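Local coordinates for protein major extracellular endoglucanase (Xanthomonas campestris pv. campestris, PDB 4TUF) that cleaves internal beta-1,4-glucosidic linkages in cellulose, lichenin and cereal beta-D-glucans, here represented by its family 5 catalytic domain with a TIM-barrel fold, at residues A[17-22]-A[306-311]; A[150-155]-A[189-194]; A[230-235]-A[273-278]. All coordinates share one frame; numbering follows the deposited sequence.

Contact 1. Residues A[17-22]-A[306-311]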
ATOM      1  N   VAL A  17     -15.571  -5.327  -6.943  1.00 45.63           N
ATOM      2  CA  VAL A  17     -14.873  -4.071  -6.737  1.00 43.61           C
ATOM      3  C   VAL A  17     -13.558  -4.048  -7.516  1.00 45.18           C
ATOM      4  O   VAL A  17     -12.806  -5.017  -7.498  1.00 52.31           O
ATOM      5  CB  VAL A  17     -14.584  -3.852  -5.236  1.00 42.37           C
ATOM      6  CG1 VAL A  17     -13.660  -2.669  -5.025  1.00 32.82           C
ATOM      7  CG2 VAL A  17     -15.892  -3.687  -4.463  1.00 46.22           C
ATOM      8  N   GLN A  18     -13.288  -2.949  -8.209  1.00 49.15           N
ATOM      9  CA  GLN A  18     -11.994  -2.768  -8.859  1.00 39.23           C
ATOM     10  C   GLN A  18     -11.268  -1.581  -8.248  1.00 43.16           C
ATOM     11  O   GLN A  18     -11.790  -0.464  -8.231  1.00 45.78           O
ATOM     12  CB  GLN A  18     -12.156  -2.560 -10.359  1.00 34.09           C
ATOM     13  CG  GLN A  18     -10.833  -2.420 -11.078  1.00 39.13           C
ATOM     14  CD  GLN A  18     -10.990  -1.923 -12.497  1.00 45.09           C
ATOM     15  OE1 GLN A  18     -12.084  -1.536 -12.916  1.00 48.28           O
ATOM     16  NE2 GLN A  18      -9.893  -1.924 -13.246  1.00 47.08           N
ATOM     17  N   LEU A  19     -10.062  -1.818  -7.747  1.00 39.77           N
ATOM     18  CA  LEU A  19      -9.334  -0.777  -7.039  1.00 34.51           C
ATOM     19  C   LEU A  19      -8.402  -0.008  -7.959  1.00 37.91           C
ATOM     20  O   LEU A  19      -7.256  -0.396  -8.165  1.00 38.30           O
ATOM     21  CB  LEU A  19      -8.545  -1.376  -5.883  1.00 31.89           C
ATOM     22  CG  LEU A  19      -9.409  -2.134  -4.881  1.00 31.87           C
ATOM     23  CD1 LEU A  19      -8.530  -2.839  -3.880  1.00 32.36           C
ATOM     24  CD2 LEU A  19     -10.373  -1.186  -4.189  1.00 24.49           C
ATOM     25  N   LYS A  20      -8.913   1.080  -8.519  1.00 43.74           N
ATOM     26  CA  LYS A  20      -8.095   2.018  -9.270  1.00 38.14           C
ATOM     27  C   LYS A  20      -7.430   2.950  -8.264  1.00 36.56           C
ATOM     28  O   LYS A  20      -7.903   4.060  -8.020  1.00 36.30           O
ATOM     29  CB  LYS A  20      -8.948   2.794 -10.270  1.00 37.91           C
ATOM     30  CG  LYS A  20      -9.958   1.932 -11.019  1.00 40.13           C
ATOM     31  CD  LYS A  20     -10.858   2.786 -11.894  1.00 44.43           C
ATOM     32  CE  LYS A  20     -12.059   2.003 -12.384  1.00 54.07           C
ATOM     33  NZ  LYS A  20     -12.938   2.807 -13.291  1.00 60.72           N
ATOM     34  N   GLY A  21      -6.337   2.489  -7.669  1.00 31.39           N
ATOM     35  CA  GLY A  21      -5.830   3.115  -6.464  1.00 32.58           C
ATOM     36  C   GLY A  21      -4.560   3.931  -6.565  1.00 34.21           C
ATOM     37  O   GLY A  21      -3.840   3.896  -7.571  1.00 31.63           O
ATOM     38  N   VAL A  22      -4.294   4.673  -5.493  1.00 28.67           N
ATOM     39  CA  VAL A  22      -3.079   5.455  -5.363  1.00 29.80           C
ATOM     40  C   VAL A  22      -2.768   5.615  -3.874  1.00 31.27           C
ATOM     41  O   VAL A  22      -3.672   5.610  -3.042  1.00 34.12           O
ATOM     42  CB  VAL A  22      -3.216   6.834  -6.056  1.00 38.10           C
ATOM     43  CG1 VAL A  22      -4.248   7.697  -5.345  1.00 35.14           C
ATOM     44  CG2 VAL A  22      -1.870   7.546  -6.136  1.00 40.52           C
ATOM     45  N   ILE A 306      -4.594  -8.997 -13.903  1.00 44.99           N
ATOM     46  CA  ILE A 306      -4.583  -7.971 -12.870  1.00 47.23           C
ATOM     47  C   ILE A 306      -4.765  -6.575 -13.454  1.00 51.17           C
ATOM     48  O   ILE A 306      -3.951  -6.127 -14.255  1.00 59.40           O
ATOM     49  CB  ILE A 306      -3.267  -7.993 -12.082  1.00 46.79           C
ATOM     50  CG1 ILE A 306      -2.993  -9.396 -11.532  1.00 45.21           C
ATOM     51  CG2 ILE A 306      -3.295  -6.944 -10.978  1.00 42.55           C
ATOM     52  CD1 ILE A 306      -1.628  -9.536 -10.882  1.00 42.47           C
ATOM     53  N   ASN A 307      -5.826  -5.885 -13.051  1.00 52.66           N
ATOM     54  CA  ASN A 307      -6.052  -4.521 -13.522  1.00 53.33           C
ATOM     55  C   ASN A 307      -6.347  -3.560 -12.374  1.00 51.77           C
ATOM     56  O   ASN A 307      -7.171  -2.651 -12.502  1.00 53.57           O
ATOM     57  CB  ASN A 307      -7.187  -4.484 -14.558  1.00 55.52           C
ATOM     58  CG  ASN A 307      -8.500  -5.037 -14.028  1.00 56.45           C
ATOM     59  OD1 ASN A 307      -8.684  -5.213 -12.823  1.00 59.66           O
ATOM     60  ND2 ASN A 307      -9.429  -5.304 -14.938  1.00 59.21           N
ATOM     61  N   GLN A 308      -5.667  -3.771 -11.251  1.00 49.42           N
ATOM     62  CA  GLN A 308      -5.849  -2.933 -10.074  1.00 43.14           C
ATOM     63  C   GLN A 308      -4.610  -2.929  -9.200  1.00 38.24           C
ATOM     64  O   GLN A 308      -3.706  -3.741  -9.376  1.00 42.58           O
ATOM     65  CB  GLN A 308      -7.055  -3.397  -9.259  1.00 43.51           C
ATOM     66  CG  GLN A 308      -7.019  -4.861  -8.863  1.00 39.55           C
ATOM     67  CD  GLN A 308      -8.246  -5.267  -8.076  1.00 43.84           C
ATOM     68  OE1 GLN A 308      -8.960  -4.418  -7.545  1.00 48.47           O
ATOM     69  NE2 GLN A 308      -8.498  -6.567  -7.994  1.00 52.47           N
ATOM     70  N   GLY A 309      -4.579  -2.005  -8.250  1.00 34.90           N
ATOM     71  CA  GLY A 309      -3.422  -1.831  -7.398  1.00 37.76           C
ATOM     72  C   GLY A 309      -3.348  -0.398  -6.923  1.00 38.91           C
ATOM     73  O   GLY A 309      -4.249   0.398  -7.192  1.00 39.27           O
ATOM     74  N   PHE A 310      -2.276  -0.064  -6.212  1.00 37.87           N
ATOM     75  CA  PHE A 310      -2.125   1.269  -5.651  1.00 33.19           C
ATOM     76  C   PHE A 310      -0.821   1.905  -6.104  1.00 37.38           C
ATOM     77  O   PHE A 310       0.258   1.521  -5.645  1.00 43.37           O
ATOM     78  CB  PHE A 310      -2.185   1.213  -4.126  1.00 33.48           C
ATOM     79  CG  PHE A 310      -3.517   0.767  -3.588  1.00 33.41           C
ATOM     80  CD1 PHE A 310      -3.792  -0.575  -3.407  1.00 30.99           C
ATOM     81  CD2 PHE A 310      -4.499   1.696  -3.273  1.00 33.53           C
ATOM     82  CE1 PHE A 310      -5.020  -0.983  -2.917  1.00 34.83           C
ATOM     83  CE2 PHE A 310      -5.728   1.293  -2.786  1.00 30.10           C
ATOM     84  CZ  PHE A 310      -5.989  -0.046  -2.607  1.00 30.30           C
ATOM     85  N   TYR A 311      -0.924   2.877  -7.007  1.00 34.40           N
ATOM     86  CA  TYR A 311       0.248   3.594  -7.497  1.00 34.82           C
ATOM     87  C   TYR A 311       0.972   4.367  -6.395  1.00 37.48           C
ATOM     88  O   TYR A 311       0.349   4.852  -5.453  1.00 41.22           O
ATOM     89  CB  TYR A 311      -0.154   4.560  -8.614  1.00 35.71           C
ATOM     90  CG  TYR A 311       1.022   5.034  -9.432  1.00 41.51           C
ATOM     91  CD1 TYR A 311       1.612   4.201 -10.375  1.00 42.01           C
ATOM     92  CD2 TYR A 311       1.555   6.303  -9.252  1.00 42.61           C
ATOM     93  CE1 TYR A 311       2.696   4.622 -11.124  1.00 40.69           C
ATOM     94  CE2 TYR A 311       2.641   6.732  -9.999  1.00 46.33           C
ATOM     95  CZ  TYR A 311       3.205   5.886 -10.933  1.00 46.54           C
ATOM     96  OH  TYR A 311       4.281   6.303 -11.680  1.00 55.94           O
TER
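Gln308 and Leu19 meet where the first and last parallel strands of the TIM barrel, 16-23 and 309-311, close the cylinder. From CB, 3.2 Å from Leu19 O, the Gln308 chain leaves with CG between its own backbone N and carbonyl carbon (chi1 54°) and runs on extended to CD. There OE1 accepts the backbone N-H of Leu19 at 2.8 Å, with a nearly straight N-H...O angle of 164°, and also lies against CB and CG of Leu19. A side-chain amide thus takes the place of a strand carbonyl just before the regular pairing starts. That pairing runs Gly309 N to Leu19 O, Gly21 N to Gly309 O and Tyr311 N to Gly21 O, the last with its donor well above the carbonyl plane. Gly21 lies 4.2 Å CA to CA from Phe310, whose ring meets Gly21 CA and Val22 N through CD2 while its CZ touches Leu19 CD1. Phe310 also packs on Ala56, Arg58 and Leu107 of strands 56-61 and 105-110. At the start of the two segments, Gln18 crosses Asn307 at about a right angle; its NE2 also bonds Trp344 O, and donates to Asn307 O at 2.9 Å, the acceptor lying in the Gln18 amide plane.

Contact 2. Residues A[150-155]-A[189-194]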
ATOM      1  N   LEU A 150     -11.902  -0.425   3.274  1.00 39.57           N
ATOM      2  CA  LEU A 150     -11.735  -1.750   2.703  1.00 37.38           C
ATOM      3  C   LEU A 150     -11.186  -2.775   3.689  1.00 46.40           C
ATOM      4  O   LEU A 150     -11.608  -3.931   3.695  1.00 51.02           O
ATOM      5  CB  LEU A 150     -10.805  -1.650   1.497  1.00 31.95           C
ATOM      6  CG  LEU A 150     -11.111  -2.528   0.295  1.00 43.78           C
ATOM      7  CD1 LEU A 150     -12.459  -2.158  -0.296  1.00 46.06           C
ATOM      8  CD2 LEU A 150     -10.010  -2.346  -0.719  1.00 51.48           C
ATOM      9  N   GLY A 151     -10.231  -2.352   4.511  1.00 44.23           N
ATOM     10  CA  GLY A 151      -9.543  -3.268   5.401  1.00 38.16           C
ATOM     11  C   GLY A 151      -8.187  -2.720   5.793  1.00 31.91           C
ATOM     12  O   GLY A 151      -7.981  -1.513   5.765  1.00 32.71           O
ATOM     13  N   LEU A 152      -7.257  -3.605   6.139  1.00 34.65           N
ATOM     14  CA  LEU A 152      -5.969  -3.185   6.679  1.00 33.49           C
ATOM     15  C   LEU A 152      -4.789  -3.892   6.035  1.00 33.75           C
ATOM     16  O   LEU A 152      -4.789  -5.114   5.874  1.00 34.61           O
ATOM     17  CB  LEU A 152      -5.927  -3.416   8.192  1.00 36.96           C
ATOM     18  CG  LEU A 152      -6.024  -2.169   9.071  1.00 40.61           C
ATOM     19  CD1 LEU A 152      -6.428  -2.522  10.488  1.00 40.16           C
ATOM     20  CD2 LEU A 152      -4.689  -1.465   9.074  1.00 46.24           C
ATOM     21  N   ASP A 153      -3.793  -3.096   5.661  1.00 32.97           N
ATOM     22  CA  ASP A 153      -2.481  -3.587   5.259  1.00 34.56           C
ATOM     23  C   ASP A 153      -1.654  -3.716   6.540  1.00 35.71           C
ATOM     24  O   ASP A 153      -1.173  -2.710   7.068  1.00 36.88           O
ATOM     25  CB  ASP A 153      -1.835  -2.624   4.251  1.00 40.93           C
ATOM     26  CG  ASP A 153      -0.595  -3.201   3.582  1.00 40.87           C
ATOM     27  OD1 ASP A 153       0.025  -4.123   4.152  1.00 40.06           O
ATOM     28  OD2 ASP A 153      -0.235  -2.717   2.483  1.00 39.07           O
ATOM     29  N   LEU A 154      -1.497  -4.947   7.030  1.00 31.92           N
ATOM     30  CA  LEU A 154      -1.046  -5.204   8.404  1.00 25.99           C
ATOM     31  C   LEU A 154       0.274  -4.546   8.801  1.00 33.46           C
ATOM     32  O   LEU A 154       0.417  -4.078   9.927  1.00 41.39           O
ATOM     33  CB  LEU A 154      -0.927  -6.707   8.643  1.00 24.20           C
ATOM     34  CG  LEU A 154      -2.208  -7.537   8.576  1.00 24.35           C
ATOM     35  CD1 LEU A 154      -1.913  -8.941   9.056  1.00 23.82           C
ATOM     36  CD2 LEU A 154      -3.338  -6.913   9.389  1.00 22.04           C
ATOM     37  N   LYS A 155       1.234  -4.518   7.884  1.00 34.61           N
ATOM     38  CA  LYS A 155       2.544  -3.928   8.158  1.00 35.03           C
ATOM     39  C   LYS A 155       3.271  -3.648   6.847  1.00 37.34           C
ATOM     40  O   LYS A 155       3.366  -4.513   5.975  1.00 38.30           O
ATOM     41  CB  LYS A 155       3.372  -4.853   9.063  1.00 39.06           C
ATOM     42  CG  LYS A 155       4.877  -4.824   8.847  1.00 38.89           C
ATOM     43  CD  LYS A 155       5.531  -3.762   9.694  1.00 48.95           C
ATOM     44  CE  LYS A 155       7.047  -3.881   9.655  1.00 50.08           C
ATOM     45  NZ  LYS A 155       7.629  -3.640   8.312  1.00 45.12           N
ATOM     46  N   PRO A 189     -14.923  -8.119  11.217  1.00 47.10           N
ATOM     47  CA  PRO A 189     -14.910  -9.385  10.471  1.00 46.53           C
ATOM     48  C   PRO A 189     -15.239  -9.239   8.982  1.00 47.82           C
ATOM     49  O   PRO A 189     -15.085 -10.207   8.235  1.00 53.42           O
ATOM     50  CB  PRO A 189     -15.974 -10.226  11.189  1.00 30.69           C
ATOM     51  CG  PRO A 189     -16.848  -9.240  11.875  1.00 32.02           C
ATOM     52  CD  PRO A 189     -15.979  -8.087  12.246  1.00 36.83           C
ATOM     53  N   LYS A 190     -15.666  -8.051   8.562  1.00 42.38           N
ATOM     54  CA  LYS A 190     -15.973  -7.792   7.158  1.00 33.98           C
ATOM     55  C   LYS A 190     -14.844  -7.041   6.446  1.00 40.00           C
ATOM     56  O   LYS A 190     -14.995  -6.612   5.300  1.00 44.23           O
ATOM     57  CB  LYS A 190     -17.280  -7.004   7.043  1.00 34.94           C
ATOM     58  CG  LYS A 190     -18.515  -7.833   7.358  1.00 44.00           C
ATOM     59  CD  LYS A 190     -19.753  -6.980   7.548  1.00 44.71           C
ATOM     60  CE  LYS A 190     -19.998  -6.098   6.341  1.00 58.56           C
ATOM     61  NZ  LYS A 190     -21.297  -5.363   6.438  1.00 66.83           N
ATOM     62  N   TRP A 191     -13.712  -6.883   7.127  1.00 35.63           N
ATOM     63  CA  TRP A 191     -12.553  -6.226   6.536  1.00 37.25           C
ATOM     64  C   TRP A 191     -11.632  -7.211   5.830  1.00 41.27           C
ATOM     65  O   TRP A 191     -11.500  -8.356   6.251  1.00 40.78           O
ATOM     66  CB  TRP A 191     -11.756  -5.479   7.601  1.00 36.66           C
ATOM     67  CG  TRP A 191     -12.276  -4.112   7.908  1.00 38.17           C
ATOM     68  CD1 TRP A 191     -13.522  -3.626   7.643  1.00 33.65           C
ATOM     69  CD2 TRP A 191     -11.551  -3.047   8.531  1.00 39.99           C
ATOM     70  NE1 TRP A 191     -13.621  -2.321   8.069  1.00 41.44           N
ATOM     71  CE2 TRP A 191     -12.423  -1.943   8.617  1.00 44.14           C
ATOM     72  CE3 TRP A 191     -10.249  -2.918   9.024  1.00 38.33           C
ATOM     73  CZ2 TRP A 191     -12.034  -0.728   9.182  1.00 41.30           C
ATOM     74  CZ3 TRP A 191      -9.864  -1.710   9.581  1.00 36.22           C
ATOM     75  CH2 TRP A 191     -10.752  -0.633   9.656  1.00 35.64           C
ATOM     76  N   LEU A 192     -10.987  -6.751   4.763  1.00 42.93           N
ATOM     77  CA  LEU A 192      -9.948  -7.532   4.108  1.00 32.88           C
ATOM     78  C   LEU A 192      -8.610  -7.360   4.822  1.00 39.72           C
ATOM     79  O   LEU A 192      -8.320  -6.307   5.396  1.00 38.91           O
ATOM     80  CB  LEU A 192      -9.803  -7.122   2.644  1.00 30.42           C
ATOM     81  CG  LEU A 192     -11.038  -7.197   1.753  1.00 34.45           C
ATOM     82  CD1 LEU A 192     -10.680  -6.744   0.352  1.00 37.64           C
ATOM     83  CD2 LEU A 192     -11.608  -8.601   1.734  1.00 38.17           C
ATOM     84  N   ILE A 193      -7.794  -8.403   4.776  1.00 43.94           N
ATOM     85  CA  ILE A 193      -6.463  -8.365   5.360  1.00 29.77           C
ATOM     86  C   ILE A 193      -5.425  -8.380   4.249  1.00 28.54           C
ATOM     87  O   ILE A 193      -5.318  -9.357   3.506  1.00 36.31           O
ATOM     88  CB  ILE A 193      -6.237  -9.556   6.303  1.00 28.11           C
ATOM     89  CG1 ILE A 193      -7.362  -9.630   7.342  1.00 29.68           C
ATOM     90  CG2 ILE A 193      -4.882  -9.454   6.990  1.00 22.15           C
ATOM     91  CD1 ILE A 193      -7.368  -8.467   8.304  1.00 24.52           C
ATOM     92  N   ALA A 194      -4.675  -7.293   4.109  1.00 27.53           N
ATOM     93  CA  ALA A 194      -3.629  -7.256   3.090  1.00 32.78           C
ATOM     94  C   ALA A 194      -2.295  -7.675   3.690  1.00 36.92           C
ATOM     95  O   ALA A 194      -1.878  -7.155   4.728  1.00 42.52           O
ATOM     96  CB  ALA A 194      -3.524  -5.877   2.465  1.00 29.53           C
TER
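Trp191 lays one face of its indole over Gly151, whose CA stands 3.4 Å above the ring plane and is displaced toward the rim, nearest CE3 and CD2. At the edge of the same ring, in its plane, Leu152 CD1 meets CZ3 at 3.6 Å, so the indole is touched on a face and at its rim by two successive residues. Besides presenting its CA to the ring face, Gly151 makes a CA-H...O contact, CA to Leu192 O at 3.3 Å. Farther along, Leu154 brings CG and both methyls to Ile193 CG2, with CG to CG2 at 3.7 Å.

The backbones set these side chains in register through four parallel-strand hydrogen bonds. Leu192 N donates to Leu150 O almost straight (177°), in the carbonyl plane and on a lone pair; Leu152 N then donates to Leu192 O, Ala194 N to Leu152 O at 2.8 Å and Leu154 N to Ala194 O. On the face that carries Asp153, its CB packs against Ala194 CB at 4.1 Å. CG of Asp153 is anti to the backbone N (chi1 -169°), and its OD2 forms a salt bridge with Arg58. OD1 lies close to the carboxylate of Glu196, a like charge that Arg58 probably offsets.

The two strands begin and end one beta-alpha-beta unit of the barrel, connected by helix 173-187. Leu152 and Ile193 both pack on Val184 of that helix, whereas Trp191 reaches Ala140 and Tyr143 of helix 129-143, and strand 105-110 pairs with the other edge of strand 149-153 by backbone hydrogen bonds.

Contact 3. Residues A[230-235]-A[273-278]. With 2HP (dihydrogenphosphate ion), chain F.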
ATOM      1  N   ARG A 230     -10.826 -13.479   2.932  1.00 32.92           N
ATOM      2  CA  ARG A 230     -10.398 -12.166   3.415  1.00 33.14           C
ATOM      3  C   ARG A 230      -8.976 -11.829   2.992  1.00 36.97           C
ATOM      4  O   ARG A 230      -8.587 -10.661   3.005  1.00 41.70           O
ATOM      5  CB  ARG A 230     -10.489 -12.085   4.940  1.00 30.97           C
ATOM      6  CG  ARG A 230     -11.888 -12.175   5.496  1.00 29.35           C
ATOM      7  CD  ARG A 230     -12.764 -11.066   4.982  1.00 29.72           C
ATOM      8  NE  ARG A 230     -14.070 -11.101   5.628  1.00 37.90           N
ATOM      9  CZ  ARG A 230     -15.089 -11.831   5.197  1.00 38.75           C
ATOM     10  NH1 ARG A 230     -16.238 -11.815   5.848  1.00 35.26           N
ATOM     11  NH2 ARG A 230     -14.955 -12.581   4.115  1.00 51.33           N
ATOM     12  N   LEU A 231      -8.197 -12.846   2.638  1.00 33.08           N
ATOM     13  CA  LEU A 231      -6.773 -12.651   2.378  1.00 29.37           C
ATOM     14  C   LEU A 231      -6.500 -11.987   1.038  1.00 33.21           C
ATOM     15  O   LEU A 231      -6.861 -12.503  -0.018  1.00 35.67           O
ATOM     16  CB  LEU A 231      -6.028 -13.978   2.441  1.00 33.12           C
ATOM     17  CG  LEU A 231      -4.552 -13.892   2.056  1.00 34.50           C
ATOM     18  CD1 LEU A 231      -3.779 -12.969   2.997  1.00 32.01           C
ATOM     19  CD2 LEU A 231      -3.945 -15.279   2.036  1.00 36.28           C
ATOM     20  N   LEU A 232      -5.847 -10.835   1.100  1.00 37.07           N
ATOM     21  CA  LEU A 232      -5.475 -10.085  -0.088  1.00 34.28           C
ATOM     22  C   LEU A 232      -3.960  -9.928  -0.087  1.00 40.29           C
ATOM     23  O   LEU A 232      -3.397  -9.358   0.847  1.00 47.60           O
ATOM     24  CB  LEU A 232      -6.183  -8.727  -0.100  1.00 27.89           C
ATOM     25  CG  LEU A 232      -5.898  -7.701  -1.199  1.00 39.08           C
ATOM     26  CD1 LEU A 232      -6.368  -8.183  -2.570  1.00 42.12           C
ATOM     27  CD2 LEU A 232      -6.557  -6.373  -0.841  1.00 36.15           C
ATOM     28  N   LEU A 233      -3.291 -10.466  -1.102  1.00 32.28           N
ATOM     29  CA  LEU A 233      -1.837 -10.363  -1.174  1.00 29.81           C
ATOM     30  C   LEU A 233      -1.452  -9.059  -1.866  1.00 39.47           C
ATOM     31  O   LEU A 233      -1.995  -8.720  -2.926  1.00 36.73           O
ATOM     32  CB  LEU A 233      -1.242 -11.557  -1.913  1.00 37.16           C
ATOM     33  CG  LEU A 233      -1.433 -12.962  -1.339  1.00 36.82           C
ATOM     34  CD1 LEU A 233      -0.850 -13.973  -2.305  1.00 38.52           C
ATOM     35  CD2 LEU A 233      -0.778 -13.101   0.028  1.00 31.47           C
ATOM     36  N   ALA A 234      -0.521  -8.324  -1.267  1.00 39.04           N
ATOM     37  CA  ALA A 234      -0.217  -6.978  -1.744  1.00 36.88           C
ATOM     38  C   ALA A 234       1.274  -6.649  -1.726  1.00 37.08           C
ATOM     39  O   ALA A 234       1.700  -5.750  -1.009  1.00 44.09           O
ATOM     40  CB  ALA A 234      -0.987  -5.953  -0.915  1.00 33.67           C
ATOM     41  N   PRO A 235       2.073  -7.356  -2.533  1.00 33.10           N
ATOM     42  CA  PRO A 235       3.505  -7.065  -2.523  1.00 32.62           C
ATOM     43  C   PRO A 235       3.814  -5.712  -3.157  1.00 39.89           C
ATOM     44  O   PRO A 235       2.940  -5.095  -3.770  1.00 43.01           O
ATOM     45  CB  PRO A 235       4.094  -8.201  -3.358  1.00 26.08           C
ATOM     46  CG  PRO A 235       3.010  -8.543  -4.309  1.00 26.01           C
ATOM     47  CD  PRO A 235       1.725  -8.369  -3.546  1.00 31.14           C
ATOM     48  N   ALA A 273      -6.092 -13.857  -4.537  1.00 45.12           N
ATOM     49  CA  ALA A 273      -6.382 -12.466  -4.865  1.00 42.32           C
ATOM     50  C   ALA A 273      -5.098 -11.681  -4.680  1.00 38.22           C
ATOM     51  O   ALA A 273      -4.482 -11.745  -3.615  1.00 39.02           O
ATOM     52  CB  ALA A 273      -7.490 -11.908  -3.987  1.00 34.46           C
ATOM     53  N   LEU A 274      -4.684 -10.961  -5.719  1.00 45.02           N
ATOM     54  CA  LEU A 274      -3.411 -10.255  -5.681  1.00 36.01           C
ATOM     55  C   LEU A 274      -3.457  -8.922  -6.414  1.00 40.66           C
ATOM     56  O   LEU A 274      -4.090  -8.783  -7.460  1.00 46.45           O
ATOM     57  CB  LEU A 274      -2.308 -11.138  -6.266  1.00 48.29           C
ATOM     58  CG  LEU A 274      -0.843 -10.715  -6.108  1.00 45.79           C
ATOM     59  CD1 LEU A 274       0.047 -11.946  -6.044  1.00 43.74           C
ATOM     60  CD2 LEU A 274      -0.396  -9.805  -7.248  1.00 41.35           C
ATOM     61  N   LEU A 275      -2.784  -7.941  -5.831  1.00 44.14           N
ATOM     62  CA  LEU A 275      -2.568  -6.647  -6.457  1.00 43.30           C
ATOM     63  C   LEU A 275      -1.279  -6.060  -5.889  1.00 48.06           C
ATOM     64  O   LEU A 275      -0.740  -6.578  -4.915  1.00 57.18           O
ATOM     65  CB  LEU A 275      -3.761  -5.713  -6.220  1.00 42.21           C
ATOM     66  CG  LEU A 275      -4.337  -5.528  -4.806  1.00 39.42           C
ATOM     67  CD1 LEU A 275      -3.405  -4.770  -3.875  1.00 40.66           C
ATOM     68  CD2 LEU A 275      -5.679  -4.816  -4.881  1.00 35.41           C
ATOM     69  N   LEU A 276      -0.787  -4.980  -6.481  1.00 45.46           N
ATOM     70  CA  LEU A 276       0.385  -4.309  -5.931  1.00 37.55           C
ATOM     71  C   LEU A 276       0.001  -3.190  -4.955  1.00 35.99           C
ATOM     72  O   LEU A 276      -0.741  -2.276  -5.302  1.00 38.60           O
ATOM     73  CB  LEU A 276       1.242  -3.750  -7.058  1.00 32.11           C
ATOM     74  CG  LEU A 276       1.777  -4.801  -8.018  1.00 38.32           C
ATOM     75  CD1 LEU A 276       2.492  -4.142  -9.188  1.00 37.41           C
ATOM     76  CD2 LEU A 276       2.695  -5.746  -7.274  1.00 30.46           C
ATOM     77  N   GLY A 277       0.513  -3.267  -3.731  1.00 38.01           N
ATOM     78  CA  GLY A 277       0.289  -2.223  -2.749  1.00 37.47           C
ATOM     79  C   GLY A 277       1.026  -0.943  -3.097  1.00 38.96           C
ATOM     80  O   GLY A 277       0.532   0.157  -2.853  1.00 44.42           O
ATOM     81  N   GLU A 278       2.220  -1.087  -3.658  1.00 39.75           N
ATOM     82  CA  GLU A 278       2.996   0.050  -4.142  1.00 38.06           C
ATOM     83  C   GLU A 278       3.759  -0.321  -5.405  1.00 38.53           C
ATOM     84  O   GLU A 278       4.457  -1.337  -5.448  1.00 43.30           O
ATOM     85  CB  GLU A 278       3.988   0.540  -3.080  1.00 38.27           C
ATOM     86  CG  GLU A 278       3.365   1.187  -1.857  1.00 40.83           C
ATOM     87  CD  GLU A 278       4.410   1.641  -0.860  1.00 47.99           C
ATOM     88  OE1 GLU A 278       5.587   1.742  -1.258  1.00 58.75           O
ATOM     89  OE2 GLU A 278       4.065   1.894   0.317  1.00 49.91           O
TER
HETATM   90  P   2HP F 402     -18.550 -13.838   3.596  1.00110.12           P
HETATM   91  O1  2HP F 402     -19.743 -14.712   3.288  1.00111.29           O
HETATM   92  O2  2HP F 402     -17.431 -14.178   2.641  1.00111.57           O
HETATM   93  O3  2HP F 402     -18.925 -12.382   3.432  1.00111.00           O
HETATM   94  O4  2HP F 402     -18.103 -14.083   5.019  1.00107.04           O
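Pro235 O accepts Gly277 N at 3.0 Å, with the donor tilted 30° from the carbonyl plane, and also receives a CA-H...O contact from Leu276 CA, just where the chain turns at Gly277 and Glu278. Earlier in the segments Leu233 O accepts Leu275 N at 3.1 Å, nearly along the C=O axis, and Leu233 N donates to Ala273 O, so both backbone polar groups of Leu233 are paired with 273-278.

Aliphatic side chains pack alongside these backbone bonds. Leu275 has CG between its backbone N and carbonyl carbon (chi1 49°), and this CG meets Leu232 CD1 at 4.0 Å, the two side chains crossing at about a right angle. Its CD1 touches Ala234 CB. Pro235 CG lies against Leu276 CD2, and both residues pack on Phe265 of helix 257-266.

At the far end Arg230 holds a dihydrogenphosphate through its guanidinium edge, NH1 to O4 at 3.1 Å and NH2 to O2 at 3.3 Å, while NE bonds Pro189 O; Ser2 and Asn229 complete this pocket.

At the opposite end Glu278, the probable nucleophile, hydrogen-bonds Tyr238 OH through OE1, forms a salt bridge with Arg58 through OE2 and lies near Glu157, the likely proton donor. Strands 231-238 and 276-280, joined through helix 257-266, form a beta-alpha-beta unit of the TIM barrel, with the catalytic residues at the C-terminal strand ends as in other family 5 glycosidases.

Overall arrangement
All three contacts are buried, though contact 1 reaches partly exposed residues at one end and contact 3 pairs through a single bridge. Contacts 2 and 3 each span one beta-alpha-beta unit and follow in series, sharing an interface where Ile193 O probably accepts Leu232 N. Contact 1 instead joins strands 284 residues apart, closing the circle, and meets contact 3 through a probable bond from Phe310 N to Leu276 O. Inside the barrel Leu19 CD1 touches both Leu150 CD2 and Leu275 CD2, tying the three together. Their chemistry differs: contact 1 adds side-chain amides to its backbone bonds, contact 2 an indole over a glycine, and contact 3 aliphatic packing between a phosphate site and the catalytic end.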